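Side-chain contacts in beta-N-acetylglucosaminidase-like protein Glycoside hydrolase family 20 (Flavobacterium johnsoniae, PDB 6YHH), which probably releases N-acetylglucosamine units from the ends of chitin-derived oligosaccharides, acting as a family 20 beta-N-acetylhexosaminidase in bacterial chitin degradation: residues 49-54 / 119-124; 512-515 / 521-524; 545-548 / 552-555. All coordinates share one frame; numbering follows the deposited sequence.

Contact 1: residues 49-54 / 119-124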
ATOM      1  N   LEU A  49      -8.749 -13.947  13.790  1.00 10.99           N
ATOM      2  CA  LEU A  49     -10.202 -13.953  13.583  1.00 11.25           C
ATOM      3  C   LEU A  49     -10.598 -13.013  12.442  1.00 10.37           C
ATOM      4  O   LEU A  49     -11.387 -13.383  11.576  1.00 11.20           O
ATOM      5  CB  LEU A  49     -10.889 -13.600  14.888  1.00 12.45           C
ATOM      6  CG  LEU A  49     -12.404 -13.769  14.891  1.00 15.82           C
ATOM      7  CD1 LEU A  49     -12.697 -15.233  14.738  1.00 16.41           C
ATOM      8  CD2 LEU A  49     -13.018 -13.270  16.193  1.00 16.49           C
ATOM      9  N   ARG A  50     -10.021 -11.814  12.430  1.00  9.83           N
ATOM     10  CA  ARG A  50     -10.228 -10.885  11.336  1.00 10.55           C
ATOM     11  C   ARG A  50      -9.817 -11.473  10.004  1.00 10.14           C
ATOM     12  O   ARG A  50     -10.558 -11.397   9.005  1.00 10.53           O
ATOM     13  CB  ARG A  50      -9.526  -9.553  11.554  1.00 10.73           C
ATOM     14  CG  ARG A  50      -9.960  -8.724  12.765  1.00 11.53           C
ATOM     15  CD  ARG A  50     -11.381  -8.152  12.523  1.00 12.36           C
ATOM     16  NE  ARG A  50     -12.442  -9.070  12.842  1.00 12.99           N
ATOM     17  CZ  ARG A  50     -12.871  -9.386  14.070  1.00 15.13           C
ATOM     18  NH1 ARG A  50     -12.237  -8.876  15.145  1.00 16.14           N
ATOM     19  NH2 ARG A  50     -13.873 -10.215  14.202  1.00 15.73           N
ATOM     20  N   ARG A  51      -8.639 -12.120   9.970  1.00 10.22           N
ATOM     21  CA  ARG A  51      -8.180 -12.695   8.729  1.00  8.98           C
ATOM     22  C   ARG A  51      -9.081 -13.857   8.266  1.00  8.67           C
ATOM     23  O   ARG A  51      -9.453 -13.965   7.088  1.00  8.90           O
ATOM     24  CB  ARG A  51      -6.739 -13.160   8.844  1.00  9.52           C
ATOM     25  CG  ARG A  51      -5.780 -12.005   8.971  1.00 10.13           C
ATOM     26  CD  ARG A  51      -4.443 -12.382   9.543  1.00 10.37           C
ATOM     27  NE  ARG A  51      -3.702 -13.306   8.746  1.00 10.58           N
ATOM     28  CZ  ARG A  51      -2.670 -14.031   9.177  1.00 10.17           C
ATOM     29  NH1 ARG A  51      -2.353 -14.032  10.449  1.00 10.39           N
ATOM     30  NH2 ARG A  51      -1.988 -14.800   8.319  1.00 10.59           N
ATOM     31  N   LEU A  52      -9.433 -14.714   9.193  1.00  9.12           N
ATOM     32  CA  LEU A  52     -10.338 -15.808   8.869  1.00  9.42           C
ATOM     33  C   LEU A  52     -11.668 -15.340   8.318  1.00  8.70           C
ATOM     34  O   LEU A  52     -12.180 -15.896   7.365  1.00  9.50           O
ATOM     35  CB  LEU A  52     -10.528 -16.678  10.138  1.00 10.13           C
ATOM     36  CG  LEU A  52     -11.363 -17.916   9.946  1.00 11.00           C
ATOM     37  CD1 LEU A  52     -10.785 -18.851   8.874  1.00 11.65           C
ATOM     38  CD2 LEU A  52     -11.575 -18.656  11.258  1.00 12.77           C
ATOM     39  N   ASP A  53     -12.222 -14.314   8.939  1.00  8.50           N
ATOM     40  CA  ASP A  53     -13.491 -13.727   8.484  1.00  8.40           C
ATOM     41  C   ASP A  53     -13.337 -13.144   7.102  1.00  8.80           C
ATOM     42  O   ASP A  53     -14.214 -13.270   6.239  1.00  8.85           O
ATOM     43  CB  ASP A  53     -13.974 -12.666   9.463  1.00  9.05           C
ATOM     44  CG  ASP A  53     -15.540 -12.618   9.582  1.00  9.71           C
ATOM     45  OD1 ASP A  53     -16.252 -13.337   8.888  1.00 11.41           O
ATOM     46  OD2 ASP A  53     -15.958 -11.829  10.450  1.00 12.48           O
ATOM     47  N   GLY A  54     -12.194 -12.481   6.848  1.00  9.21           N
ATOM     48  CA  GLY A  54     -11.991 -11.924   5.515  1.00  8.83           C
ATOM     49  C   GLY A  54     -11.999 -12.985   4.404  1.00  8.88           C
ATOM     50  O   GLY A  54     -12.379 -12.736   3.277  1.00  9.06           O
ATOM     51  N   THR A 119      -0.703 -21.887  11.125  1.00  8.45           N
ATOM     52  CA  THR A 119      -0.947 -23.209  10.573  1.00  9.35           C
ATOM     53  C   THR A 119      -2.424 -23.437  10.368  1.00  9.60           C
ATOM     54  O   THR A 119      -2.843 -24.038   9.341  1.00  9.75           O
ATOM     55  CB  THR A 119      -0.341 -24.306  11.477  1.00  9.77           C
ATOM     56  OG1 THR A 119       1.007 -23.995  11.711  1.00 10.29           O
ATOM     57  CG2 THR A 119      -0.451 -25.658  10.843  1.00 10.28           C
ATOM     58  N   LEU A 120      -3.223 -23.099  11.389  1.00 10.53           N
ATOM     59  CA  LEU A 120      -4.696 -23.207  11.293  1.00 10.28           C
ATOM     60  C   LEU A 120      -5.259 -22.483  10.062  1.00 10.24           C
ATOM     61  O   LEU A 120      -6.087 -23.034   9.326  1.00 10.44           O
ATOM     62  CB  LEU A 120      -5.381 -22.795  12.619  1.00 11.44           C
ATOM     63  CG  LEU A 120      -6.873 -23.061  12.657  1.00 10.80           C
ATOM     64  CD1 LEU A 120      -7.329 -24.432  12.252  1.00 11.83           C
ATOM     65  CD2 LEU A 120      -7.391 -22.638  14.005  1.00 11.71           C
ATOM     66  N   LEU A 121      -4.840 -21.251   9.811  1.00 10.59           N
ATOM     67  CA  LEU A 121      -5.289 -20.564   8.583  1.00  9.92           C
ATOM     68  C   LEU A 121      -4.952 -21.337   7.346  1.00 10.34           C
ATOM     69  O   LEU A 121      -5.749 -21.384   6.394  1.00 10.85           O
ATOM     70  CB  LEU A 121      -4.671 -19.178   8.545  1.00 10.54           C
ATOM     71  CG  LEU A 121      -5.266 -18.195   9.547  1.00 10.20           C
ATOM     72  CD1 LEU A 121      -4.422 -16.934   9.619  1.00 10.51           C
ATOM     73  CD2 LEU A 121      -6.733 -17.890   9.202  1.00 11.59           C
ATOM     74  N   GLN A 122      -3.757 -21.959   7.340  1.00 10.09           N
ATOM     75  CA  GLN A 122      -3.362 -22.735   6.153  1.00 11.33           C
ATOM     76  C   GLN A 122      -4.098 -24.001   5.998  1.00 10.56           C
ATOM     77  O   GLN A 122      -4.215 -24.497   4.854  1.00 11.45           O
ATOM     78  CB  GLN A 122      -1.870 -22.996   6.196  1.00  9.79           C
ATOM     79  CG  GLN A 122      -1.012 -21.736   6.031  1.00 10.40           C
ATOM     80  CD  GLN A 122       0.486 -22.053   6.048  1.00 11.66           C
ATOM     81  OE1 GLN A 122       0.908 -23.111   6.526  1.00 11.28           O
ATOM     82  NE2 GLN A 122       1.306 -21.100   5.567  1.00 11.95           N
ATOM     83  N   LEU A 123      -4.703 -24.476   7.089  1.00 11.18           N
ATOM     84  CA  LEU A 123      -5.486 -25.693   7.001  1.00 12.87           C
ATOM     85  C   LEU A 123      -6.876 -25.510   6.456  1.00 13.33           C
ATOM     86  O   LEU A 123      -7.568 -26.489   6.098  1.00 12.43           O
ATOM     87  CB  LEU A 123      -5.634 -26.343   8.395  1.00 14.78           C
ATOM     88  CG  LEU A 123      -4.705 -27.365   8.975  1.00 19.10           C
ATOM     89  CD1 LEU A 123      -5.372 -27.860  10.297  1.00 20.87           C
ATOM     90  CD2 LEU A 123      -4.432 -28.556   8.017  1.00 16.31           C
ATOM     91  N   LEU A 124      -7.325 -24.260   6.379  1.00 12.43           N
ATOM     92  CA  LEU A 124      -8.685 -23.928   5.825  1.00 12.57           C
ATOM     93  C   LEU A 124      -8.920 -24.484   4.495  1.00 12.76           C
ATOM     94  O   LEU A 124      -8.072 -24.314   3.565  1.00 13.67           O
ATOM     95  CB  LEU A 124      -8.883 -22.416   5.811  1.00 13.70           C
ATOM     96  CG  LEU A 124     -10.331 -21.959   5.457  1.00 15.07           C
ATOM     97  CD1 LEU A 124     -11.319 -22.361   6.509  1.00 16.19           C
ATOM     98  CD2 LEU A 124     -10.226 -20.454   5.167  1.00 17.35           C
TER
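Leu121 meets Arg51 and Leu52 where two helices lie side by side against the mixed sheet of the family's domain 2, an alpha/beta module that accompanies the catalytic TIM barrel. Helices 40-56 and 110-123 run in the same general direction here, with Leu52 CA and Leu121 CA 6.9 Å apart, and no hydrogen bond crosses between the two segments. The first kind of interaction is between a methyl group and a flat cation. Leu121 CD1 sits over the centre of one face of the Arg51 guanidinium, 3.4 Å from Arg51 CZ, and the two side chains cross at about a right angle. A bend at chi3 (63°) turns the end of the arginine so that it offers this face rather than its N-H edges. Those edges serve charges instead: NE bridges to Glu500 and NH2 to Glu118, the latter one turn before Leu121 on the same helix. The two carboxylates probably fix the rotation of the guanidinium and hold it flat over the methyl. The second kind is purely apolar. Leu121 divides its branches, giving CD1 to the cation and CD2 to Leu52, whose CB lies 4.1 Å from Leu121 CD2. Leu120 and Leu124 also touch Phe133 of strand 131-140, tying the second segment to the sheet. With CG anti to the backbone N (chi1 -176°), Leu52 carries its end toward residues 119-124, and Leu52 CD1 reaches Leu124 CD2, just beyond the helix end, at 4.1 Å.

Contact 2: residues 512-515 / 521-524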
ATOM      1  N   ILE A 512       2.546  -1.396 -12.520  1.00  7.42           N
ATOM      2  CA  ILE A 512       3.693  -1.235 -13.428  1.00  7.73           C
ATOM      3  C   ILE A 512       3.280  -1.542 -14.865  1.00  7.34           C
ATOM      4  O   ILE A 512       3.614  -0.794 -15.776  1.00  8.17           O
ATOM      5  CB  ILE A 512       4.878  -2.086 -12.997  1.00  7.72           C
ATOM      6  CG1 ILE A 512       5.433  -1.485 -11.673  1.00  8.41           C
ATOM      7  CG2 ILE A 512       5.984  -2.065 -14.023  1.00  7.92           C
ATOM      8  CD1 ILE A 512       6.300  -2.476 -10.917  1.00  8.91           C
ATOM      9  N   LEU A 513       2.479  -2.578 -15.056  1.00  7.51           N
ATOM     10  CA  LEU A 513       2.082  -2.974 -16.420  1.00  7.73           C
ATOM     11  C   LEU A 513       1.177  -1.882 -17.032  1.00  9.14           C
ATOM     12  O   LEU A 513       1.298  -1.561 -18.188  1.00  8.82           O
ATOM     13  CB  LEU A 513       1.427  -4.318 -16.452  1.00  8.18           C
ATOM     14  CG  LEU A 513       2.420  -5.382 -16.119  1.00  9.58           C
ATOM     15  CD1 LEU A 513       1.630  -6.685 -16.129  1.00 10.82           C
ATOM     16  CD2 LEU A 513       3.648  -5.532 -16.982  1.00 10.68           C
ATOM     17  N   ARG A 514       0.300  -1.290 -16.214  1.00  8.99           N
ATOM     18  CA  ARG A 514      -0.525  -0.139 -16.717  1.00  8.87           C
ATOM     19  C   ARG A 514       0.339   1.039 -17.097  1.00  8.49           C
ATOM     20  O   ARG A 514       0.125   1.663 -18.173  1.00  8.36           O
ATOM     21  CB  ARG A 514      -1.615   0.245 -15.730  1.00  8.91           C
ATOM     22  CG  ARG A 514      -2.827  -0.702 -15.792  1.00  9.29           C
ATOM     23  CD  ARG A 514      -3.934  -0.190 -14.848  1.00  9.79           C
ATOM     24  NE  ARG A 514      -3.655  -0.388 -13.412  1.00  8.91           N
ATOM     25  CZ  ARG A 514      -3.854  -1.502 -12.710  1.00  9.41           C
ATOM     26  NH1 ARG A 514      -4.263  -2.610 -13.290  1.00 10.61           N
ATOM     27  NH2 ARG A 514      -3.545  -1.530 -11.428  1.00  9.76           N
ATOM     28  N   ASN A 515       1.363   1.323 -16.313  1.00  7.98           N
ATOM     29  CA  ASN A 515       2.295   2.389 -16.667  1.00  8.01           C
ATOM     30  C   ASN A 515       2.961   2.071 -18.033  1.00  7.90           C
ATOM     31  O   ASN A 515       3.042   2.924 -18.910  1.00  8.16           O
ATOM     32  CB  ASN A 515       3.354   2.525 -15.570  1.00  8.20           C
ATOM     33  CG  ASN A 515       4.346   3.603 -15.928  1.00  8.86           C
ATOM     34  OD1 ASN A 515       3.953   4.753 -16.131  1.00 10.07           O
ATOM     35  ND2 ASN A 515       5.646   3.234 -16.001  1.00  7.73           N
ATOM     36  N   ASN A 521      -5.146  -2.207 -22.414  1.00  9.86           N
ATOM     37  CA  ASN A 521      -5.341  -3.528 -21.929  1.00 11.99           C
ATOM     38  C   ASN A 521      -3.998  -4.190 -21.637  1.00 11.52           C
ATOM     39  O   ASN A 521      -3.194  -4.252 -22.567  1.00 11.08           O
ATOM     40  CB  ASN A 521      -6.082  -4.317 -23.008  1.00 15.02           C
ATOM     41  CG  ASN A 521      -6.506  -5.678 -22.563  1.00 20.68           C
ATOM     42  OD1 ASN A 521      -5.967  -6.298 -21.653  1.00 17.75           O
ATOM     43  ND2 ASN A 521      -7.493  -6.192 -23.275  1.00 30.81           N
ATOM     44  N   ILE A 522      -3.783  -4.642 -20.414  1.00  9.89           N
ATOM     45  CA  ILE A 522      -2.442  -5.165 -20.030  1.00 10.86           C
ATOM     46  C   ILE A 522      -2.260  -6.630 -20.297  1.00 11.12           C
ATOM     47  O   ILE A 522      -1.212  -7.156 -20.049  1.00 11.13           O
ATOM     48  CB  ILE A 522      -2.018  -4.808 -18.583  1.00 10.67           C
ATOM     49  CG1 ILE A 522      -2.970  -5.460 -17.566  1.00 11.27           C
ATOM     50  CG2 ILE A 522      -1.957  -3.313 -18.395  1.00 10.88           C
ATOM     51  CD1 ILE A 522      -2.574  -5.321 -16.097  1.00 11.21           C
ATOM     52  N   LYS A 523      -3.273  -7.289 -20.859  1.00 10.20           N
ATOM     53  CA  LYS A 523      -3.202  -8.739 -21.025  1.00 11.92           C
ATOM     54  C   LYS A 523      -1.904  -9.243 -21.700  1.00 11.24           C
ATOM     55  O   LYS A 523      -1.257 -10.151 -21.156  1.00 11.31           O
ATOM     56  CB  LYS A 523      -4.397  -9.260 -21.777  1.00 14.76           C
ATOM     57  CG  LYS A 523      -4.393 -10.787 -22.036  1.00 20.63           C
ATOM     58  CD  LYS A 523      -5.715 -11.210 -22.703  1.00 26.68           C
ATOM     59  CE  LYS A 523      -5.998 -12.708 -22.773  1.00 32.25           C
ATOM     60  NZ  LYS A 523      -5.227 -13.347 -23.883  1.00 31.85           N
ATOM     61  N   SER A 524      -1.539  -8.681 -22.842  1.00 10.33           N
ATOM     62  CA  SER A 524      -0.370  -9.175 -23.575  1.00 11.23           C
ATOM     63  C   SER A 524       0.931  -8.916 -22.839  1.00 10.84           C
ATOM     64  O   SER A 524       1.838  -9.758 -22.834  1.00 10.81           O
ATOM     65  CB  SER A 524      -0.343  -8.552 -24.949  1.00 13.24           C
ATOM     66  OG  SER A 524      -1.462  -9.094 -25.606  1.00 17.85           O
TER
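Leu513 and Ile522 mark the closest backbone approach, their CA atoms 6.2 Å apart, where helix 507-517 faces the turn that starts helix 523-529. The two helices follow each other in the chain, joined by a short loop, so the contact belongs to a helix-loop-helix connection. Asn521 caps the turn leading into the second helix: its OD1 accepts the backbone N-H of Lys523 at 3.0 Å from Lys523 N. This capping bond closes an Asx turn; it is fairly straight at the hydrogen (163°), although the donor is tilted 32° from the carbonyl plane. Ile522, held inside the turn, projects toward the first helix and carries the contact. Its CG1 lies between the backbone N and the carbonyl carbon (chi1 64°), which leaves CG2 to press on the peptide link after Leu513: Ile522 CG2 is 3.7 Å from Leu513 O and equally far from Arg514 N. Leu513 CB approaches the same methyl at 4.0 Å from Ile522 CG2, and Arg514 CG lies 3.8 Å from Ile522 CG2. Ala510 and Ala517 of the same helix also touch Ile522, while Leu513 goes on to Val525, Asn526 and Thr529. The Arg514 guanidinium lies obliquely by Ile522 CD1, and its NE forms a salt bridge with Glu499 of the second subunit. No hydrogen bond crosses, so van der Waals contact of the isoleucine with helix backbone and aliphatic carbons joins the segments, while the arginine both packs here and carries its charge to the subunit interface.

Contact 3: residues 545-548 / 552-555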
ATOM      1  N   THR A 545      26.422   1.581 -11.991  1.00 11.65           N
ATOM      2  CA  THR A 545      26.259   2.923 -12.507  1.00 13.00           C
ATOM      3  C   THR A 545      25.094   3.065 -13.484  1.00 12.00           C
ATOM      4  O   THR A 545      24.821   4.184 -13.948  1.00 13.21           O
ATOM      5  CB  THR A 545      27.559   3.416 -13.152  1.00 14.16           C
ATOM      6  OG1 THR A 545      27.882   2.527 -14.221  1.00 16.74           O
ATOM      7  CG2 THR A 545      28.655   3.400 -12.040  1.00 18.13           C
ATOM      8  N   GLU A 546      24.430   1.979 -13.848  1.00 10.83           N
ATOM      9  CA  GLU A 546      23.296   2.065 -14.750  1.00 10.58           C
ATOM     10  C   GLU A 546      22.014   2.542 -14.118  1.00 11.17           C
ATOM     11  O   GLU A 546      21.109   3.083 -14.836  1.00 12.20           O
ATOM     12  CB  GLU A 546      23.050   0.710 -15.426  1.00 11.62           C
ATOM     13  CG  GLU A 546      24.225   0.341 -16.339  1.00 12.66           C
ATOM     14  CD  GLU A 546      23.980  -0.910 -17.148  1.00 13.52           C
ATOM     15  OE1 GLU A 546      23.396  -1.856 -16.661  1.00 13.10           O
ATOM     16  OE2 GLU A 546      24.336  -1.000 -18.382  1.00 17.99           O
ATOM     17  N   TYR A 547      21.868   2.267 -12.808  1.00  9.82           N
ATOM     18  CA  TYR A 547      20.709   2.768 -12.048  1.00  9.76           C
ATOM     19  C   TYR A 547      21.263   3.471 -10.809  1.00 11.41           C
ATOM     20  O   TYR A 547      22.109   2.918 -10.104  1.00 12.23           O
ATOM     21  CB  TYR A 547      19.902   1.635 -11.516  1.00  8.86           C
ATOM     22  CG  TYR A 547      19.176   0.733 -12.562  1.00  8.04           C
ATOM     23  CD1 TYR A 547      19.859  -0.233 -13.288  1.00  8.02           C
ATOM     24  CD2 TYR A 547      17.851   0.887 -12.814  1.00  7.09           C
ATOM     25  CE1 TYR A 547      19.226  -1.043 -14.205  1.00  7.58           C
ATOM     26  CE2 TYR A 547      17.206   0.085 -13.743  1.00  7.48           C
ATOM     27  CZ  TYR A 547      17.863  -0.882 -14.412  1.00  7.65           C
ATOM     28  OH  TYR A 547      17.172  -1.765 -15.286  1.00  8.02           O
ATOM     29  N   GLN A 548      20.715   4.634 -10.530  1.00 10.77           N
ATOM     30  CA  GLN A 548      20.947   5.311  -9.310  1.00  9.93           C
ATOM     31  C   GLN A 548      19.843   5.018  -8.314  1.00  9.75           C
ATOM     32  O   GLN A 548      18.825   4.451  -8.635  1.00  8.07           O
ATOM     33  CB  GLN A 548      20.965   6.838  -9.564  1.00 10.38           C
ATOM     34  CG  GLN A 548      22.296   7.262 -10.209  1.00 11.18           C
ATOM     35  CD  GLN A 548      22.489   6.723 -11.590  1.00 12.27           C
ATOM     36  OE1 GLN A 548      21.646   6.937 -12.490  1.00 15.11           O
ATOM     37  NE2 GLN A 548      23.502   5.915 -11.755  1.00 12.88           N
ATOM     38  N   PRO A 552      14.038   5.357 -12.138  1.00  7.71           N
ATOM     39  CA  PRO A 552      12.702   4.842 -12.194  1.00  7.67           C
ATOM     40  C   PRO A 552      12.658   3.335 -12.247  1.00  8.16           C
ATOM     41  O   PRO A 552      13.207   2.750 -13.153  1.00  9.94           O
ATOM     42  CB  PRO A 552      12.126   5.469 -13.441  1.00  7.85           C
ATOM     43  CG  PRO A 552      13.288   5.611 -14.329  1.00  7.57           C
ATOM     44  CD  PRO A 552      14.441   5.921 -13.441  1.00  7.93           C
ATOM     45  N   PHE A 553      11.972   2.734 -11.286  1.00  7.47           N
ATOM     46  CA  PHE A 553      11.807   1.243 -11.201  1.00  7.50           C
ATOM     47  C   PHE A 553      10.364   0.923 -11.489  1.00  7.45           C
ATOM     48  O   PHE A 553       9.675   0.177 -10.773  1.00  8.26           O
ATOM     49  CB  PHE A 553      12.284   0.708  -9.835  1.00  7.49           C
ATOM     50  CG  PHE A 553      13.758   0.805  -9.643  1.00  7.53           C
ATOM     51  CD1 PHE A 553      14.576  -0.194 -10.044  1.00  7.82           C
ATOM     52  CD2 PHE A 553      14.330   1.937  -9.109  1.00  7.80           C
ATOM     53  CE1 PHE A 553      15.963  -0.073  -9.967  1.00  8.02           C
ATOM     54  CE2 PHE A 553      15.708   2.021  -8.925  1.00  7.43           C
ATOM     55  CZ  PHE A 553      16.528   1.025  -9.356  1.00  7.47           C
ATOM     56  N   THR A 554       9.899   1.475 -12.616  1.00  7.60           N
ATOM     57  CA  THR A 554       8.514   1.346 -13.093  1.00  8.13           C
ATOM     58  C   THR A 554       8.411   0.712 -14.482  1.00  8.19           C
ATOM     59  O   THR A 554       7.427   0.934 -15.218  1.00  8.27           O
ATOM     60  CB  THR A 554       7.913   2.762 -13.129  1.00  8.05           C
ATOM     61  OG1 THR A 554       8.759   3.549 -13.945  1.00  8.42           O
ATOM     62  CG2 THR A 554       7.786   3.391 -11.731  1.00  8.61           C
ATOM     63  N   LEU A 555       9.408  -0.086 -14.836  1.00  7.90           N
ATOM     64  CA  LEU A 555       9.579  -0.541 -16.204  1.00  7.31           C
ATOM     65  C   LEU A 555       9.455  -2.039 -16.248  1.00  6.90           C
ATOM     66  O   LEU A 555       9.213  -2.700 -15.235  1.00  7.04           O
ATOM     67  CB  LEU A 555      10.908  -0.045 -16.736  1.00  7.90           C
ATOM     68  CG  LEU A 555      11.142   1.487 -16.792  1.00  9.15           C
ATOM     69  CD1 LEU A 555      12.470   1.812 -17.493  1.00 10.64           C
ATOM     70  CD2 LEU A 555       9.974   2.189 -17.468  1.00 10.07           C
TER
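The irregular loop between strand 532-534 and helix 556-559 folds back on itself beside the second subunit, bringing Tyr547 against Phe553. Their rings form an offset pair, the planes inclined by 19° and the centroids 5.3 Å apart, so slid that they barely overlap. Each ring leaves its backbone with CG anti to the carbonyl carbon (chi1 -66° for Tyr547, -69° for Phe553), which brings their adjoining margins together: Tyr547 CD2 lies 3.5 Å from Phe553 CE1 and 3.7 Å from Phe553 CZ. At the edge of the phenylalanine, near its plane, the carbonyl oxygen of Gln548 stands 4.0 Å from Phe553 CE2. The glutamine's own end turns back across its segment, where Gln548 NE2 donates to Thr545 O at 3.1 Å from well above the carbonyl plane; the same nitrogen bonds Asn276 OD1. Both rings have further partners. Phe553 meets His156 with planes roughly perpendicular, Tyr547 meets Phe59 of the second subunit, and Tyr547 OH is hydrogen-bonded to Asp659 and Arg540. With so little overlap between the rings, cohesion across the loop probably comes mainly from dispersion at their margins, while the hydroxyl's two bonds probably set the tyrosine's position within this buried contact.

Burial and chemistry vary together in these three contacts. Contact 3 is buried and rests on aromatic margins within a loop; contacts 1 and 2 are partly buried and combine aliphatic packing with an arginine whose charge is answered elsewhere, within the chain in contact 1 and across the subunit interface in contact 2. They share no helix or strand, yet contacts 2 and 3 touch, Asn515 ND2 lying 3.0 Å from Thr554 O, a probable hydrogen bond. Contact 1 stays about 20 Å from contact 2 at the nearest atoms within a chain, but dimerisation joins it to contacts 2 and 3 of the second subunit: Gly54 O accepts from that subunit's Asn515 ND2 (contact 2) and Thr554 OG1 (contact 3).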